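Local structure of ganglioside-induced differentiation-associated protein 2 (Homo sapiens, 4UML) at residues V73-E78 with C168-A173; P132-R137 with R175-E180. The protein is of uncertain molecular function but carries a macro domain, a fold that in many relatives binds ADP-ribose, and probably acts in signalling. All coordinates share one frame; numbering follows the deposited sequence.

Contact 1 of 2, residues V73-E78 with C168-A173; sequences VNTSNE and CVINSA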
# COMPACT_ATOMS: atom_id res chain seq x y z
N VAL A 73 3.24 2.43 3.84
CA VAL A 73 3.86 2.64 2.56
C VAL A 73 3.80 4.12 2.13
O VAL A 73 2.75 4.74 2.16
CB VAL A 73 3.19 1.78 1.49
CG1 VAL A 73 3.82 2.04 0.12
CG2 VAL A 73 3.25 0.30 1.84
N ASN A 74 4.96 4.65 1.78
CA ASN A 74 5.13 5.98 1.26
C ASN A 74 5.37 5.83 -0.24
O ASN A 74 5.99 4.85 -0.69
CB ASN A 74 6.32 6.67 1.92
CG ASN A 74 6.54 8.10 1.37
OD1 ASN A 74 5.59 8.80 1.10
ND2 ASN A 74 7.78 8.47 1.15
N THR A 75 4.76 6.71 -1.01
CA THR A 75 4.94 6.74 -2.45
C THR A 75 5.64 8.04 -2.82
O THR A 75 5.29 9.11 -2.29
CB THR A 75 3.62 6.52 -3.21
OG1 THR A 75 3.91 6.25 -4.58
CG2 THR A 75 2.63 7.69 -3.10
N SER A 76 6.65 7.94 -3.69
CA SER A 76 7.59 9.06 -3.86
C SER A 76 8.17 9.17 -5.28
O SER A 76 7.61 8.59 -6.22
CB SER A 76 8.69 8.93 -2.82
OG SER A 76 9.36 10.15 -2.59
N ASN A 77 9.26 9.91 -5.42
CA ASN A 77 9.99 9.97 -6.68
C ASN A 77 11.32 9.32 -6.48
O ASN A 77 11.65 8.86 -5.37
CB ASN A 77 10.12 11.41 -7.20
CG ASN A 77 10.86 12.34 -6.25
OD1 ASN A 77 11.44 11.94 -5.23
ND2 ASN A 77 10.81 13.61 -6.57
N GLU A 78 12.14 9.30 -7.54
CA GLU A 78 13.35 8.50 -7.52
C GLU A 78 14.36 9.07 -6.53
O GLU A 78 15.20 8.35 -6.01
CB GLU A 78 13.95 8.38 -8.93
CG GLU A 78 13.02 7.73 -9.96
CD GLU A 78 11.82 8.60 -10.43
OE1 GLU A 78 11.63 9.76 -9.95
OE2 GLU A 78 11.03 8.11 -11.29
N CYS A 168 -0.77 2.88 1.02
CA CYS A 168 -1.35 4.07 0.42
C CYS A 168 -1.73 3.64 -0.99
O CYS A 168 -1.37 2.55 -1.47
CB CYS A 168 -0.37 5.23 0.39
SG CYS A 168 1.11 4.92 -0.63
N VAL A 169 -2.46 4.51 -1.67
CA VAL A 169 -2.67 4.33 -3.09
C VAL A 169 -1.33 4.67 -3.73
O VAL A 169 -0.90 5.82 -3.67
CB VAL A 169 -3.82 5.23 -3.57
CG1 VAL A 169 -3.99 5.13 -5.08
CG2 VAL A 169 -5.13 4.81 -2.87
N ILE A 170 -0.61 3.66 -4.27
CA ILE A 170 0.77 3.90 -4.70
C ILE A 170 0.85 4.85 -5.92
O ILE A 170 1.83 5.57 -6.07
CB ILE A 170 1.55 2.55 -4.94
CG1 ILE A 170 1.78 1.88 -3.57
CG2 ILE A 170 2.89 2.77 -5.65
CD1 ILE A 170 2.40 0.50 -3.61
N ASN A 171 -0.15 4.81 -6.77
CA ASN A 171 -0.21 5.68 -7.93
C ASN A 171 -0.67 7.07 -7.46
O ASN A 171 -1.81 7.23 -7.08
CB ASN A 171 -1.19 5.11 -8.98
CG ASN A 171 -2.52 4.65 -8.38
OD1 ASN A 171 -2.59 3.72 -7.55
ND2 ASN A 171 -3.60 5.29 -8.81
N SER A 172 0.25 8.01 -7.39
CA SER A 172 -0.12 9.39 -6.99
C SER A 172 -0.91 10.06 -8.10
O SER A 172 -0.71 9.74 -9.28
CB SER A 172 1.12 10.20 -6.67
OG SER A 172 2.01 10.24 -7.77
N ALA A 173 -1.79 10.98 -7.75
CA ALA A 173 -2.55 11.72 -8.76
C ALA A 173 -1.59 12.44 -9.71
O ALA A 173 -1.76 12.38 -10.93
CB ALA A 173 -3.54 12.69 -8.12

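Contact 2 of 2, residues P132-R137 with R175-E180; sequences PKYKSR and RGYPLE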
# COMPACT_ATOMS: atom_id res chain seq x y z
N PRO A 132 5.34 4.57 -11.45
CA PRO A 132 5.80 5.11 -12.73
C PRO A 132 5.08 6.45 -13.05
O PRO A 132 3.93 6.66 -12.64
CB PRO A 132 5.37 4.03 -13.71
CG PRO A 132 4.11 3.51 -13.13
CD PRO A 132 4.33 3.52 -11.63
N LYS A 133 5.77 7.34 -13.75
CA LYS A 133 5.10 8.47 -14.40
C LYS A 133 4.39 7.92 -15.61
O LYS A 133 5.04 7.54 -16.58
CB LYS A 133 6.12 9.48 -14.86
CG LYS A 133 6.89 10.13 -13.73
CD LYS A 133 8.09 10.93 -14.23
CE LYS A 133 8.42 12.02 -13.24
NZ LYS A 133 9.78 12.55 -13.48
N TYR A 134 3.08 7.84 -15.56
CA TYR A 134 2.32 7.11 -16.57
C TYR A 134 2.32 7.84 -17.90
O TYR A 134 1.99 9.01 -17.95
CB TYR A 134 0.89 6.93 -16.14
CG TYR A 134 0.05 6.11 -17.11
CD1 TYR A 134 -0.00 4.74 -17.01
CD2 TYR A 134 -0.65 6.71 -18.15
CE1 TYR A 134 -0.75 3.99 -17.87
CE2 TYR A 134 -1.40 5.96 -19.04
CZ TYR A 134 -1.46 4.59 -18.88
OH TYR A 134 -2.18 3.81 -19.73
N LYS A 135 2.65 7.15 -18.96
CA LYS A 135 2.54 7.68 -20.31
C LYS A 135 1.95 6.62 -21.14
O LYS A 135 2.41 5.49 -21.11
CB LYS A 135 3.92 8.09 -20.83
CG LYS A 135 4.38 9.27 -20.03
CD LYS A 135 5.78 9.75 -20.27
CE LYS A 135 5.86 11.12 -19.60
NZ LYS A 135 7.16 11.31 -18.93
N SER A 136 0.90 6.98 -21.88
CA SER A 136 0.24 6.04 -22.77
C SER A 136 1.21 5.26 -23.65
O SER A 136 1.01 4.05 -23.87
CB SER A 136 -0.77 6.79 -23.66
OG SER A 136 -1.82 7.26 -22.85
N ARG A 137 2.25 5.93 -24.16
CA ARG A 137 3.19 5.23 -25.06
C ARG A 137 4.10 4.24 -24.27
O ARG A 137 4.73 3.40 -24.88
CB ARG A 137 4.06 6.19 -25.89
CG ARG A 137 4.98 7.08 -25.09
CD ARG A 137 5.85 7.99 -25.94
NE ARG A 137 6.93 8.62 -25.15
CZ ARG A 137 6.79 9.61 -24.27
NH1 ARG A 137 5.62 10.14 -24.00
NH2 ARG A 137 7.86 10.07 -23.64
N ARG A 175 1.26 11.58 -10.86
CA ARG A 175 1.99 10.76 -11.84
C ARG A 175 1.06 10.20 -12.91
O ARG A 175 1.51 9.54 -13.85
CB ARG A 175 2.82 9.65 -11.16
CG ARG A 175 4.23 10.14 -10.90
CD ARG A 175 5.14 9.23 -10.10
NE ARG A 175 6.37 9.94 -9.79
CZ ARG A 175 7.62 9.57 -10.09
NH1 ARG A 175 7.90 8.42 -10.69
NH2 ARG A 175 8.62 10.37 -9.77
N GLY A 176 -0.23 10.43 -12.73
CA GLY A 176 -1.24 10.24 -13.78
C GLY A 176 -1.69 8.84 -14.19
O GLY A 176 -2.32 8.67 -15.25
N TYR A 177 -1.41 7.83 -13.36
CA TYR A 177 -1.82 6.50 -13.72
C TYR A 177 -3.34 6.51 -13.72
O TYR A 177 -3.91 7.01 -12.77
CB TYR A 177 -1.30 5.46 -12.71
CG TYR A 177 -1.10 4.11 -13.34
CD1 TYR A 177 -2.16 3.42 -13.89
CD2 TYR A 177 0.15 3.51 -13.34
CE1 TYR A 177 -1.98 2.18 -14.48
CE2 TYR A 177 0.36 2.27 -13.94
CZ TYR A 177 -0.71 1.61 -14.50
OH TYR A 177 -0.51 0.40 -15.10
N PRO A 178 -4.00 5.98 -14.77
CA PRO A 178 -5.46 5.85 -14.73
C PRO A 178 -5.92 5.02 -13.54
O PRO A 178 -5.50 3.88 -13.36
CB PRO A 178 -5.77 5.13 -16.04
CG PRO A 178 -4.72 5.64 -16.97
CD PRO A 178 -3.48 5.71 -16.12
N LEU A 179 -6.83 5.59 -12.75
CA LEU A 179 -7.10 5.08 -11.41
C LEU A 179 -7.65 3.69 -11.41
O LEU A 179 -7.25 2.85 -10.62
CB LEU A 179 -8.03 6.04 -10.67
CG LEU A 179 -8.51 5.58 -9.29
CD1 LEU A 179 -7.34 5.39 -8.34
CD2 LEU A 179 -9.51 6.60 -8.76
N GLU A 180 -8.56 3.41 -12.32
CA GLU A 180 -9.22 2.15 -12.30
C GLU A 180 -8.26 1.02 -12.72
O GLU A 180 -8.22 -0.01 -12.06
CB GLU A 180 -10.44 2.19 -13.21
CG GLU A 180 -11.35 1.02 -13.03
CD GLU A 180 -12.83 1.39 -13.12
OE1 GLU A 180 -13.22 2.59 -13.01
OE2 GLU A 180 -13.62 0.44 -13.27

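Contact 1 of 2, residues V73-E78 with C168-A173
In the macro domain's mixed sheet, strand 71-75 runs parallel to strand 164-167, and this contact lies at their C-terminal ends, where 168-173 has left the sheet as a loop. The backbones stay close, 5.8 Å between the CA atoms of Val73 and Cys168 and 5.5 Å between those of Thr75 and Ile170, yet a side chain rather than a backbone N-H makes the bond across the gap. Thr75 has OG1 anti to its backbone N (chi1 -166°), which directs the hydroxyl at the loop; OG1 donates to Ile170 O at 2.6 Å, in the carbonyl plane and on a lone pair, with a C=O...donor angle of 135°. The same torsion puts Thr75 CG2 in the crowded position between N and carbonyl carbon, 4.0 Å from Cys168 SG. Cys168 points toward the strand, and its sulfur, itself in the crowded position (chi1 63°), lies 3.2 Å from Val73 O, while Val73 CG1 packs 4.0 Å from Cys168 SG. One step further, Val73 CG1 meets Ile170 CG1 at 4.2 Å. All the touching residues are buried. Asn74 points away from the loop, and its amide is held by Ser87 and His128. Helix 85-94 packs on Asn74 and Cys168, while helix 139-159 covers Val73 and Ile170 through Val153, Leu146 and Cys149.

Contact 2 of 2, residues P132-R137 with R175-E180
Tyr134 is the side chain at the centre of this contact: its ring meets Pro178 with a face and Tyr177 with an edge. Tyr134 points toward 175-180 from its CB; with CG anti to the backbone N (chi1 -177°), its ring takes Pro178 CD over the centre of one face, a CH-pi contact in which CD stands 3.4 Å from the Tyr134 ring centroid and only 3° off the ring normal. To Tyr177 the same ring presents its edge, CD1 lying over the centre of the Tyr177 face. This is an edge-to-face pair, with the Tyr134 and Tyr177 centroids 4.8 Å apart, although planes at 51° make it a tilted one. Pro132 CG meets the Tyr177 ring in its plane, at the edge, 4.0 Å from Tyr177 CD2. One backbone bond ties the segments: Tyr134 N donates to Arg175 O at 2.9 Å, nearly along the C=O axis. Alongside it the extended Arg175 chain passes Pro132 O and brings one guanidinium face against Lys133 CG, which is 3.6 Å from Arg175 NH1. Tyr177 also packs on helix 139-159 and, with Pro178 at the N-cap position, leads into helix 179-197. The chemistry is therefore mostly ring packing, with a charged margin where Lys133 NZ comes within 4.5 Å of Arg175 NH2. These like charges probably repel weakly; a salt bridge to Glu78 would balance the guanidinium, and a hydrogen bond from NH1 to Gly131 O helps to hold it in place.

The centre of contact 1 lies about 9 Å from the centre of the chain, in the buried interior, whereas that of contact 2, only partly buried, lies about 17 Å from it. Both use the connection between strand 164-167 and helix 179-197: contact 1 fixes its beginning against strand 71-75, contact 2 its later part against the loop between strand 125-129 and helix 139-159. That helix packs on both. Inside are a hydroxyl-to-carbonyl bond and aliphatic and sulfur groups; farther out, aromatic and proline packing that is itself partly buried, with Lys133 and Arg175 at the margin. The two meet directly: the Glu78 OE1 to Arg175 NH2 salt bridge spans 3.1 Å, and Asn171 packs on Tyr177.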